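Local coordinates for probable glutamine-binding lipoprotein GlnH (GLNBP) (PDB 6H20) that binds asparagine and related amino acids as a solute-binding lipoprotein, and probably relays amino acid supply to protein kinase G in mycobacteria, at residues D26-L31 against S135-D140; A42-I47 against T244-F249; L146-S151 against P221-V226; V164-G169 against P183-V188. One frame throughout, in Å; residues are numbered along the deposited sequence.

Contact 1 (D26-L31 against S135-D140); sequences DPTASL and STVYLD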
loop_
_atom_site.group_PDB
_atom_site.type_symbol
_atom_site.label_atom_id
_atom_site.label_comp_id
_atom_site.label_asym_id
_atom_site.label_seq_id
_atom_site.Cartn_x
_atom_site.Cartn_y
_atom_site.Cartn_z
ATOM N N ASP A 26 15.504 -11.208 -2.899
ATOM C CA ASP A 26 15.610 -10.453 -1.650
ATOM C C ASP A 26 15.003 -9.070 -1.859
ATOM O O ASP A 26 15.722 -8.060 -1.860
ATOM C CB ASP A 26 17.068 -10.342 -1.198
ATOM C CG ASP A 26 17.209 -9.742 0.188
ATOM O OD1 ASP A 26 16.190 -9.606 0.897
ATOM O OD2 ASP A 26 18.347 -9.396 0.564
ATOM N N PRO A 27 13.681 -8.984 -2.018
ATOM C CA PRO A 27 13.102 -7.766 -2.598
ATOM C C PRO A 27 13.249 -6.529 -1.736
ATOM O O PRO A 27 13.325 -5.425 -2.291
ATOM C CB PRO A 27 11.628 -8.147 -2.815
ATOM C CG PRO A 27 11.373 -9.189 -1.772
ATOM C CD PRO A 27 12.649 -9.971 -1.652
ATOM N N THR A 28 13.301 -6.660 -0.405
ATOM C CA THR A 28 13.222 -5.468 0.435
ATOM C C THR A 28 14.544 -4.723 0.587
ATOM O O THR A 28 14.543 -3.636 1.170
ATOM C CB THR A 28 12.668 -5.797 1.820
ATOM O OG1 THR A 28 13.553 -6.699 2.489
ATOM C CG2 THR A 28 11.270 -6.421 1.714
ATOM N N ALA A 29 15.658 -5.263 0.095
ATOM C CA ALA A 29 16.924 -4.547 0.166
ATOM C C ALA A 29 16.963 -3.444 -0.886
ATOM O O ALA A 29 16.617 -3.667 -2.052
ATOM C CB ALA A 29 18.082 -5.513 -0.066
ATOM N N SER A 30 17.394 -2.250 -0.472
ATOM C CA SER A 30 17.359 -1.080 -1.346
ATOM C C SER A 30 18.710 -0.362 -1.321
ATOM O O SER A 30 19.690 -0.916 -0.820
ATOM C CB SER A 30 16.197 -0.163 -0.930
ATOM O OG SER A 30 16.014 0.938 -1.808
ATOM N N LEU A 31 18.776 0.866 -1.839
ATOM C CA LEU A 31 20.057 1.545 -2.035
ATOM C C LEU A 31 20.392 2.470 -0.871
ATOM O O LEU A 31 19.546 3.231 -0.395
ATOM C CB LEU A 31 20.012 2.361 -3.325
ATOM C CG LEU A 31 19.891 1.536 -4.603
ATOM C CD1 LEU A 31 19.775 2.455 -5.805
ATOM C CD2 LEU A 31 21.085 0.600 -4.742
ATOM N N SER A 135 12.046 2.184 -2.396
ATOM C CA SER A 135 12.736 2.525 -1.162
ATOM C C SER A 135 12.802 1.313 -0.239
ATOM O O SER A 135 12.235 0.249 -0.510
ATOM C CB SER A 135 11.962 3.608 -0.410
ATOM O OG SER A 135 10.742 3.085 0.113
ATOM N N THR A 136 13.511 1.495 0.877
ATOM C CA THR A 136 13.421 0.548 1.977
ATOM C C THR A 136 11.991 0.508 2.529
ATOM O O THR A 136 11.134 1.345 2.213
ATOM C CB THR A 136 14.378 0.938 3.101
ATOM O OG1 THR A 136 14.107 2.283 3.529
ATOM C CG2 THR A 136 15.837 0.816 2.638
ATOM N N VAL A 137 11.737 -0.484 3.382
ATOM C CA VAL A 137 10.382 -0.722 3.880
ATOM C C VAL A 137 9.995 0.363 4.875
ATOM O O VAL A 137 10.721 0.620 5.843
ATOM C CB VAL A 137 10.310 -2.107 4.539
ATOM C CG1 VAL A 137 8.929 -2.346 5.174
ATOM C CG2 VAL A 137 10.669 -3.199 3.547
ATOM N N TYR A 138 8.821 0.982 4.670
ATOM C CA TYR A 138 8.343 1.988 5.613
ATOM C C TYR A 138 7.178 1.529 6.486
ATOM O O TYR A 138 6.835 2.223 7.453
ATOM C CB TYR A 138 8.006 3.317 4.901
ATOM C CG TYR A 138 6.762 3.312 4.035
ATOM C CD1 TYR A 138 5.508 3.565 4.577
ATOM C CD2 TYR A 138 6.857 3.081 2.664
ATOM C CE1 TYR A 138 4.380 3.572 3.773
ATOM C CE2 TYR A 138 5.727 3.090 1.849
ATOM C CZ TYR A 138 4.490 3.326 2.426
ATOM O OH TYR A 138 3.379 3.330 1.622
ATOM N N LEU A 139 6.590 0.373 6.198
ATOM C CA LEU A 139 5.554 -0.196 7.047
ATOM C C LEU A 139 5.407 -1.639 6.612
ATOM O O LEU A 139 5.448 -1.919 5.414
ATOM C CB LEU A 139 4.223 0.539 6.833
ATOM C CG LEU A 139 3.080 0.149 7.775
ATOM C CD1 LEU A 139 3.401 0.572 9.191
ATOM C CD2 LEU A 139 1.783 0.809 7.313
ATOM N N ASP A 140 5.258 -2.553 7.571
ATOM C CA ASP A 140 5.145 -3.976 7.258
ATOM C C ASP A 140 3.770 -4.476 7.677
ATOM O O ASP A 140 3.475 -4.565 8.875
ATOM C CB ASP A 140 6.243 -4.783 7.948
ATOM C CG ASP A 140 6.267 -6.220 7.489
ATOM O OD1 ASP A 140 6.111 -6.455 6.270
ATOM O OD2 ASP A 140 6.447 -7.121 8.344
HETATM O O HOH W 1 14.209 -2.344 3.561
HETATM O O HOH W 2 13.171 -2.324 -1.069
#
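GlnH has the two-lobed fold of the type 2 periplasmic binding proteins, and here its N-terminal extension lies against the connection between strands 132-134 and 139-148. The extension comes in through a type I beta turn, Asp-26 to Ala-29. Just before it, Cys-25 is tied to Cys-126 by a disulfide.

Ser-30 carries one half of the contact. Its CB faces the backbone of Thr-136, 3.6 Å from Thr-136 N, and also touches the methyl CG2 of Thr-136 at 3.7 Å. OG stands anti to the backbone N (chi1 -174°) and so reaches over Ser-135, lying 3.6 Å from Ser-135 C. That contact is only packing. The polar needs of OG are met by Phe-134 O and by Asn-251 ND2 of helix 244-259.

Thr-28 carries the other half. Its CB and CG2 lean obliquely on one methyl of Val-137, with CB 3.7 Å from Val-137 CG2. Pro-234 lies beside both side chains.

Water joins the two backbones. One water donates to Thr-28 O at 2.7 Å. The same water accepts from Val-137 N at 3.1 Å.

Contact 2 (A42-I47 against T244-F249); sequences AAVADI and TGLVRF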
loop_
_atom_site.group_PDB
_atom_site.type_symbol
_atom_site.label_atom_id
_atom_site.label_comp_id
_atom_site.label_asym_id
_atom_site.label_seq_id
_atom_site.Cartn_x
_atom_site.Cartn_y
_atom_site.Cartn_z
ATOM N N ALA A 42 21.368 17.389 -5.098
ATOM C CA ALA A 42 21.548 17.301 -6.545
ATOM C C ALA A 42 20.624 16.252 -7.153
ATOM O O ALA A 42 20.144 16.414 -8.284
ATOM C CB ALA A 42 23.010 16.998 -6.881
ATOM N N ALA A 43 20.348 15.179 -6.409
ATOM C CA ALA A 43 19.540 14.081 -6.935
ATOM C C ALA A 43 18.074 14.449 -7.106
ATOM O O ALA A 43 17.351 13.741 -7.823
ATOM C CB ALA A 43 19.659 12.866 -6.014
ATOM N N VAL A 44 17.615 15.517 -6.459
ATOM C CA VAL A 44 16.226 15.954 -6.571
ATOM C C VAL A 44 16.108 17.334 -7.211
ATOM O O VAL A 44 15.063 17.977 -7.092
ATOM C CB VAL A 44 15.483 15.876 -5.229
ATOM C CG1 VAL A 44 15.388 14.447 -4.779
ATOM C CG2 VAL A 44 16.168 16.735 -4.176
ATOM N N ALA A 45 17.156 17.787 -7.910
ATOM C CA ALA A 45 17.156 19.144 -8.453
ATOM C C ALA A 45 16.045 19.338 -9.473
ATOM O O ALA A 45 15.472 20.428 -9.579
ATOM C CB ALA A 45 18.519 19.471 -9.073
ATOM N N ASP A 46 15.729 18.290 -10.236
ATOM C CA ASP A 46 14.665 18.401 -11.227
ATOM C C ASP A 46 13.306 18.538 -10.558
ATOM O O ASP A 46 12.452 19.309 -11.021
ATOM C CB ASP A 46 14.693 17.197 -12.166
ATOM C CG ASP A 46 15.895 17.215 -13.096
ATOM O OD1 ASP A 46 16.523 18.289 -13.247
ATOM O OD2 ASP A 46 16.206 16.158 -13.686
ATOM N N ILE A 47 13.083 17.794 -9.474
ATOM C CA ILE A 47 11.840 17.928 -8.722
ATOM C C ILE A 47 11.735 19.329 -8.142
ATOM O O ILE A 47 10.702 19.999 -8.258
ATOM C CB ILE A 47 11.762 16.854 -7.625
ATOM C CG1 ILE A 47 11.600 15.465 -8.252
ATOM C CG2 ILE A 47 10.620 17.157 -6.666
ATOM C CD1 ILE A 47 11.852 14.320 -7.281
ATOM N N THR A 244 17.795 5.874 -9.633
ATOM C CA THR A 244 18.453 5.389 -8.422
ATOM C C THR A 244 18.763 6.518 -7.453
ATOM O O THR A 244 18.762 6.297 -6.235
ATOM C CB THR A 244 19.719 4.599 -8.749
ATOM O OG1 THR A 244 20.608 5.413 -9.523
ATOM C CG2 THR A 244 19.367 3.323 -9.506
ATOM N N GLY A 245 19.009 7.729 -7.959
ATOM C CA GLY A 245 19.239 8.855 -7.066
ATOM C C GLY A 245 18.046 9.139 -6.175
ATOM O O GLY A 245 18.194 9.431 -4.989
ATOM N N LEU A 246 16.844 9.068 -6.739
ATOM C CA LEU A 246 15.650 9.292 -5.933
ATOM C C LEU A 246 15.438 8.174 -4.922
ATOM O O LEU A 246 14.938 8.431 -3.824
ATOM C CB LEU A 246 14.440 9.433 -6.857
ATOM C CG LEU A 246 13.120 9.837 -6.209
ATOM C CD1 LEU A 246 13.270 11.045 -5.321
ATOM C CD2 LEU A 246 12.082 10.104 -7.303
ATOM N N VAL A 247 15.813 6.938 -5.261
ATOM C CA VAL A 247 15.770 5.855 -4.276
ATOM C C VAL A 247 16.640 6.200 -3.072
ATOM O O VAL A 247 16.202 6.103 -1.917
ATOM C CB VAL A 247 16.202 4.521 -4.912
ATOM C CG1 VAL A 247 16.235 3.417 -3.846
ATOM C CG2 VAL A 247 15.284 4.155 -6.068
ATOM N N ARG A 248 17.901 6.585 -3.327
ATOM C CA ARG A 248 18.783 6.950 -2.222
ATOM C C ARG A 248 18.226 8.128 -1.437
ATOM O O ARG A 248 18.291 8.138 -0.205
ATOM C CB ARG A 248 20.195 7.253 -2.730
ATOM C CG ARG A 248 20.829 6.092 -3.458
ATOM C CD ARG A 248 22.274 6.431 -3.812
ATOM N NE ARG A 248 22.883 5.424 -4.678
ATOM C CZ ARG A 248 23.434 4.297 -4.236
ATOM N NH1 ARG A 248 23.449 4.026 -2.935
ATOM N NH2 ARG A 248 23.964 3.433 -5.098
ATOM N N PHE A 249 17.670 9.128 -2.131
ATOM C CA PHE A 249 17.110 10.287 -1.444
ATOM C C PHE A 249 15.974 9.874 -0.515
ATOM O O PHE A 249 15.960 10.245 0.669
ATOM C CB PHE A 249 16.619 11.338 -2.454
ATOM C CG PHE A 249 16.211 12.632 -1.812
ATOM C CD1 PHE A 249 14.945 12.775 -1.230
ATOM C CD2 PHE A 249 17.110 13.691 -1.738
ATOM C CE1 PHE A 249 14.585 13.959 -0.609
ATOM C CE2 PHE A 249 16.760 14.869 -1.123
ATOM C CZ PHE A 249 15.499 15.007 -0.552
#
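Chi1 of -64° in Val-44 sets CG1 beside the backbone N and puts CG2 in the crowded position between N and the carbonyl carbon. Both methyls then face Phe-249. The ring of Phe-249 is carried outward by a CG anti to its own backbone N (chi1 -172°). Leu-246 also has CG anti to N, which turns its chain toward the same patch, and the bend at its second torsion helps to place CD1 there.

The Val-44 and Phe-249 side chains cross at about a right angle. CG1 of Val-44 sits over one ring face, 3.7 Å from the Phe-249 centroid and 18° off the normal. This is a CH-pi contact, displaced somewhat toward the rim. CG2 of Val-44 rests near the outer part of the ring, 3.6 Å from Phe-249 CE2.

CD1 of Leu-246 serves two partners. It touches Val-44 CG1 at 4.0 Å and meets Ile-47 CD1 at 4.1 Å, where the Leu-246 and Ile-47 side chains cross nearly at right angles. The backbones come closest where Ala-43 faces Gly-245, with CA atoms 5.2 Å apart. Having no side chain, Gly-245 allows this approach, and Ala-43 CB rests 3.9 Å from Gly-245 O.

Val-44 is the N-cap of helix 45-50, at the break that follows helix 37-43. The contact therefore packs a helix-helix junction on the first turns of helix 244-259, as plain apolar packing away from the ligand site. Ile-89 of helix 77-90 touches Val-44, Ile-47 and Phe-249, while Ile-239 of strand 232-240 lies against Leu-246.

Contact 3 (L146-S151 against P221-V226); sequences LAPRDS and PYLHIV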
loop_
_atom_site.group_PDB
_atom_site.type_symbol
_atom_site.label_atom_id
_atom_site.label_comp_id
_atom_site.label_asym_id
_atom_site.label_seq_id
_atom_site.Cartn_x
_atom_site.Cartn_y
_atom_site.Cartn_z
ATOM N N LEU A 146 -11.417 -9.901 6.393
ATOM C CA LEU A 146 -12.419 -9.035 7.004
ATOM C C LEU A 146 -13.804 -9.612 6.724
ATOM O O LEU A 146 -14.144 -9.892 5.568
ATOM C CB LEU A 146 -12.322 -7.623 6.406
ATOM C CG LEU A 146 -13.329 -6.581 6.896
ATOM C CD1 LEU A 146 -12.927 -6.111 8.265
ATOM C CD2 LEU A 146 -13.375 -5.398 5.919
ATOM N N ALA A 147 -14.601 -9.797 7.772
ATOM C CA ALA A 147 -15.939 -10.346 7.600
ATOM C C ALA A 147 -16.867 -9.710 8.623
ATOM O O ALA A 147 -16.405 -9.152 9.625
ATOM C CB ALA A 147 -15.930 -11.870 7.775
ATOM N N PRO A 148 -18.174 -9.759 8.402
ATOM C CA PRO A 148 -19.098 -9.261 9.431
ATOM C C PRO A 148 -18.972 -10.060 10.719
ATOM O O PRO A 148 -18.612 -11.239 10.715
ATOM C CB PRO A 148 -20.479 -9.462 8.794
ATOM C CG PRO A 148 -20.198 -9.511 7.297
ATOM C CD PRO A 148 -18.881 -10.198 7.182
ATOM N N ARG A 149 -19.309 -9.406 11.837
ATOM C CA ARG A 149 -19.131 -10.040 13.146
ATOM C C ARG A 149 -19.940 -11.329 13.304
ATOM O O ARG A 149 -19.546 -12.208 14.081
ATOM C CB ARG A 149 -19.467 -9.051 14.263
ATOM C CG ARG A 149 -18.308 -8.137 14.594
ATOM C CD ARG A 149 -18.779 -6.878 15.302
ATOM N NE ARG A 149 -17.628 -6.081 15.666
ATOM C CZ ARG A 149 -16.870 -6.331 16.730
ATOM N NH1 ARG A 149 -17.175 -7.337 17.551
ATOM N NH2 ARG A 149 -15.816 -5.574 16.969
ATOM N N ASP A 150 -21.057 -11.472 12.590
ATOM C CA ASP A 150 -21.849 -12.691 12.711
ATOM C C ASP A 150 -21.446 -13.778 11.724
ATOM O O ASP A 150 -22.056 -14.852 11.731
ATOM C CB ASP A 150 -23.347 -12.391 12.587
ATOM C CG ASP A 150 -23.695 -11.667 11.306
ATOM O OD1 ASP A 150 -23.023 -10.662 10.996
ATOM O OD2 ASP A 150 -24.663 -12.088 10.625
ATOM N N SER A 151 -20.439 -13.527 10.886
ATOM C CA SER A 151 -20.027 -14.506 9.894
ATOM C C SER A 151 -19.257 -15.641 10.564
ATOM O O SER A 151 -18.477 -15.401 11.493
ATOM C CB SER A 151 -19.113 -13.832 8.872
ATOM O OG SER A 151 -18.525 -14.787 7.996
ATOM N N PRO A 221 -17.771 -0.553 12.017
ATOM C CA PRO A 221 -17.362 -1.382 13.166
ATOM C C PRO A 221 -18.165 -2.666 13.339
ATOM O O PRO A 221 -17.854 -3.452 14.245
ATOM C CB PRO A 221 -17.530 -0.443 14.366
ATOM C CG PRO A 221 -17.642 0.925 13.782
ATOM C CD PRO A 221 -18.234 0.779 12.430
ATOM N N TYR A 222 -19.167 -2.909 12.495
ATOM C CA TYR A 222 -19.823 -4.210 12.448
ATOM C C TYR A 222 -18.896 -5.280 11.872
ATOM O O TYR A 222 -19.147 -6.475 12.047
ATOM C CB TYR A 222 -21.126 -4.046 11.650
ATOM C CG TYR A 222 -21.829 -5.300 11.162
ATOM C CD1 TYR A 222 -22.176 -6.322 12.038
ATOM C CD2 TYR A 222 -22.192 -5.429 9.820
ATOM C CE1 TYR A 222 -22.850 -7.463 11.580
ATOM C CE2 TYR A 222 -22.856 -6.546 9.364
ATOM C CZ TYR A 222 -23.180 -7.559 10.237
ATOM O OH TYR A 222 -23.842 -8.673 9.744
ATOM N N LEU A 223 -17.821 -4.876 11.200
ATOM C CA LEU A 223 -16.873 -5.826 10.641
ATOM C C LEU A 223 -15.719 -6.070 11.607
ATOM O O LEU A 223 -15.403 -5.238 12.467
ATOM C CB LEU A 223 -16.330 -5.302 9.310
ATOM C CG LEU A 223 -17.394 -4.744 8.375
ATOM C CD1 LEU A 223 -16.702 -4.256 7.103
ATOM C CD2 LEU A 223 -18.426 -5.805 8.029
ATOM N N HIS A 224 -15.077 -7.231 11.455
ATOM C CA HIS A 224 -13.897 -7.558 12.249
ATOM C C HIS A 224 -12.884 -8.320 11.400
ATOM O O HIS A 224 -13.217 -8.920 10.371
ATOM C CB HIS A 224 -14.231 -8.294 13.570
ATOM C CG HIS A 224 -14.795 -9.674 13.402
ATOM N ND1 HIS A 224 -15.009 -10.512 14.479
ATOM C CD2 HIS A 224 -15.194 -10.364 12.305
ATOM C CE1 HIS A 224 -15.510 -11.658 14.051
ATOM N NE2 HIS A 224 -15.636 -11.593 12.737
ATOM N N ILE A 225 -11.631 -8.299 11.861
ATOM C CA ILE A 225 -10.523 -8.934 11.162
ATOM C C ILE A 225 -10.251 -10.278 11.813
ATOM O O ILE A 225 -10.150 -10.376 13.048
ATOM C CB ILE A 225 -9.277 -8.039 11.213
ATOM C CG1 ILE A 225 -9.531 -6.733 10.451
ATOM C CG2 ILE A 225 -8.064 -8.770 10.627
ATOM C CD1 ILE A 225 -8.446 -5.666 10.661
ATOM N N VAL A 226 -10.139 -11.314 10.985
ATOM C CA VAL A 226 -9.992 -12.688 11.439
ATOM C C VAL A 226 -8.893 -13.369 10.633
ATOM O O VAL A 226 -8.435 -12.869 9.598
ATOM C CB VAL A 226 -11.310 -13.483 11.327
ATOM C CG1 VAL A 226 -12.416 -12.811 12.139
ATOM C CG2 VAL A 226 -11.734 -13.613 9.875
HETATM O O HOH W 3 -14.997 -3.922 14.780
HETATM O O HOH W 4 -16.202 -13.935 11.251
#
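Strands 139-148 and 223-226 pair antiparallel, and the main-chain bonds centre on Ala-147 and His-224. Strand 223-226, which follows helix 210-219, pairs only with strand 139-148 and forms an edge of the sheet. Ala-147 N gives to His-224 O at 3.1 Å, and His-224 N gives back to Ala-147 O at 3.0 Å. Both bonds are close to straight and run nearly along the C=O axes.

Pro-148, which has no N-H to give, opens a type I turn that ends at Ser-151. Arg-149 N then takes up Tyr-222 O at 2.9 Å, with a more bent N-H angle of 141°. The Arg-149 chain is extended from CG to NE and runs past Tyr-222 O. Its NE reaches Pro-221 O at 3.0 Å, in the plane of that carbonyl. A water accepts from Arg-149 NH2 and donates to both Pro-221 O and Leu-223 O, so Pro-221 O is gripped twice.

The His-224 ring lies between Arg-149 CA on one face, a CH-pi contact, and Val-226 CG1 on the other. A water at the ring edge links NE2 to Ser-151 O. On the side covered by helices 191-199 and 210-219, Leu-146 CD1 packs on Leu-223 CB at 3.7 Å.

The tightest bond is Tyr-222 OH to Asp-150 OD1, only 2.5 Å, on the syn lone pair of the carboxylate. Pro-148 CA lies over one face of the Tyr-222 ring, and Arg-201 adds a weak bond to OH. So short a bond to a carboxylate suggests strong polarisation of the phenol O-H and probably stabilises Asp-150 as the anion.

Contact 4 (V164-G169 against P183-V188); sequences VCVARG and PVIVSV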
loop_
_atom_site.group_PDB
_atom_site.type_symbol
_atom_site.label_atom_id
_atom_site.label_comp_id
_atom_site.label_asym_id
_atom_site.label_seq_id
_atom_site.Cartn_x
_atom_site.Cartn_y
_atom_site.Cartn_z
ATOM N N VAL A 164 -15.380 -13.470 -2.225
ATOM C CA VAL A 164 -14.289 -12.721 -1.609
ATOM C C VAL A 164 -13.897 -11.589 -2.544
ATOM O O VAL A 164 -13.607 -11.827 -3.723
ATOM C CB VAL A 164 -13.087 -13.640 -1.340
ATOM C CG1 VAL A 164 -11.934 -12.856 -0.749
ATOM C CG2 VAL A 164 -13.496 -14.784 -0.423
ATOM N N CYS A 165 -13.862 -10.370 -2.010
ATOM C CA CYS A 165 -13.550 -9.176 -2.787
ATOM C C CYS A 165 -12.075 -8.814 -2.684
ATOM O O CYS A 165 -11.494 -8.814 -1.589
ATOM C CB CYS A 165 -14.397 -8.008 -2.283
ATOM S SG CYS A 165 -14.295 -6.504 -3.300
ATOM N N VAL A 166 -11.488 -8.458 -3.837
ATOM C CA VAL A 166 -10.120 -7.950 -3.923
ATOM C C VAL A 166 -10.081 -6.845 -4.965
ATOM O O VAL A 166 -10.826 -6.869 -5.948
ATOM C CB VAL A 166 -9.078 -9.033 -4.288
ATOM C CG1 VAL A 166 -8.877 -9.993 -3.123
ATOM C CG2 VAL A 166 -9.498 -9.747 -5.554
ATOM N N ALA A 167 -9.185 -5.888 -4.771
ATOM C CA ALA A 167 -8.971 -4.883 -5.804
ATOM C C ALA A 167 -8.065 -5.438 -6.895
ATOM O O ALA A 167 -7.126 -6.194 -6.621
ATOM C CB ALA A 167 -8.352 -3.618 -5.213
ATOM N N ARG A 168 -8.351 -5.063 -8.137
ATOM C CA ARG A 168 -7.522 -5.510 -9.241
ATOM C C ARG A 168 -6.127 -4.901 -9.118
ATOM O O ARG A 168 -5.948 -3.799 -8.587
ATOM C CB ARG A 168 -8.186 -5.140 -10.573
ATOM C CG ARG A 168 -9.369 -6.051 -10.899
ATOM C CD ARG A 168 -9.944 -5.816 -12.292
ATOM N NE ARG A 168 -10.634 -4.533 -12.413
ATOM C CZ ARG A 168 -11.867 -4.290 -11.977
ATOM N NH1 ARG A 168 -12.566 -5.236 -11.357
ATOM N NH2 ARG A 168 -12.405 -3.083 -12.156
ATOM N N GLY A 169 -5.125 -5.657 -9.556
ATOM C CA GLY A 169 -3.774 -5.123 -9.570
ATOM C C GLY A 169 -3.043 -5.251 -8.257
ATOM O O GLY A 169 -2.034 -4.562 -8.046
ATOM N N PRO A 183 -12.295 -19.503 -3.729
ATOM C CA PRO A 183 -13.466 -18.660 -3.504
ATOM C C PRO A 183 -14.060 -18.262 -4.843
ATOM O O PRO A 183 -13.454 -18.436 -5.905
ATOM C CB PRO A 183 -12.885 -17.422 -2.808
ATOM C CG PRO A 183 -11.440 -17.716 -2.566
ATOM C CD PRO A 183 -11.041 -18.767 -3.528
ATOM N N VAL A 184 -15.267 -17.715 -4.782
ATOM C CA VAL A 184 -15.778 -16.896 -5.875
ATOM C C VAL A 184 -15.095 -15.541 -5.750
ATOM O O VAL A 184 -15.270 -14.842 -4.747
ATOM C CB VAL A 184 -17.302 -16.751 -5.777
ATOM C CG1 VAL A 184 -17.794 -15.732 -6.792
ATOM C CG2 VAL A 184 -17.978 -18.101 -5.968
ATOM N N ILE A 185 -14.293 -15.170 -6.739
ATOM C CA ILE A 185 -13.470 -13.971 -6.620
ATOM C C ILE A 185 -14.174 -12.812 -7.304
ATOM O O ILE A 185 -14.468 -12.875 -8.506
ATOM C CB ILE A 185 -12.059 -14.184 -7.179
ATOM C CG1 ILE A 185 -11.385 -15.381 -6.479
ATOM C CG2 ILE A 185 -11.231 -12.907 -6.989
ATOM C CD1 ILE A 185 -9.984 -15.711 -7.023
ATOM N N VAL A 186 -14.455 -11.768 -6.533
ATOM C CA VAL A 186 -15.096 -10.550 -7.010
ATOM C C VAL A 186 -14.044 -9.454 -6.963
ATOM O O VAL A 186 -13.480 -9.173 -5.897
ATOM C CB VAL A 186 -16.305 -10.186 -6.134
ATOM C CG1 VAL A 186 -16.945 -8.883 -6.618
ATOM C CG2 VAL A 186 -17.314 -11.328 -6.117
ATOM N N SER A 187 -13.742 -8.850 -8.108
ATOM C CA SER A 187 -12.708 -7.827 -8.144
ATOM C C SER A 187 -13.317 -6.450 -8.387
ATOM O O SER A 187 -14.375 -6.322 -9.012
ATOM C CB SER A 187 -11.600 -8.155 -9.152
ATOM O OG SER A 187 -12.015 -7.982 -10.503
ATOM N N VAL A 188 -12.644 -5.427 -7.863
ATOM C CA VAL A 188 -13.102 -4.039 -7.911
ATOM C C VAL A 188 -11.911 -3.128 -8.194
ATOM O O VAL A 188 -10.761 -3.564 -8.229
ATOM C CB VAL A 188 -13.799 -3.611 -6.604
ATOM C CG1 VAL A 188 -15.086 -4.423 -6.387
ATOM C CG2 VAL A 188 -12.832 -3.749 -5.435
#
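Five main-chain bonds join the parallel strands 163-167 and 184-188, and the shortest is Arg-168 N to Val-188 O at 2.8 Å. It extends the pairing one residue past strand 163-167. Val-164 N gives to Val-184 O, and Val-164 O takes from Val-186 N, both at 2.9 Å. The second of these donors sits above the carbonyl plane of Val-164. Val-166 repeats the pattern between Val-186 O and Val-188 N.

Arg-168 adds a side-chain bond. Its chain bends at chi3 (-70°) and curls back over Ser-187. NH1 then meets Ser-187 OG at 2.9 Å, with OG almost in the guanidinium plane. NH2 goes to Gly-6 O.

Outside this core, Cys-165 SG lies 3.8 Å from Val-188 CG2 and is bonded to Cys-194 of helix 191-199. On the other face Val-166 CG2 touches Ile-185 CG2 at 3.9 Å, and Val-164 CG2 packs on Pro-183 CB at 3.6 Å. Ile-176 of the crossover helix 171-176 covers that face.

The pair is the strand core of a beta-alpha-beta unit. Its bonds reach Arg-168, beside Ala-167, whose side chain lies about 5 Å from the bound asparagine. The disulfide, tying it to the helix of ligand-binding Trp-191, may steady the pocket.

In the fold
Contacts 1, 2 and 4 are buried, while contact 3 is only partly so and carries exposed, charged side chains. Contacts 1 and 2 touch each other, because Ser-30 and Leu-31 pack on helix 244-259, which contact 2 also uses. Contacts 3 and 4 lie on the opposite side of the chain's centre, about 18 Å apart centre to centre, and reach the same sheet. Strand 139-148 links the two sides: contact 1 holds the chain just ahead of it and contact 3 its far end. The chemistry follows place. Water bridges contact 1, contact 2 is apolar, and contacts 3 and 4 are true strand pairings, antiparallel and parallel. Contact 4 lies nearest the bound asparagine.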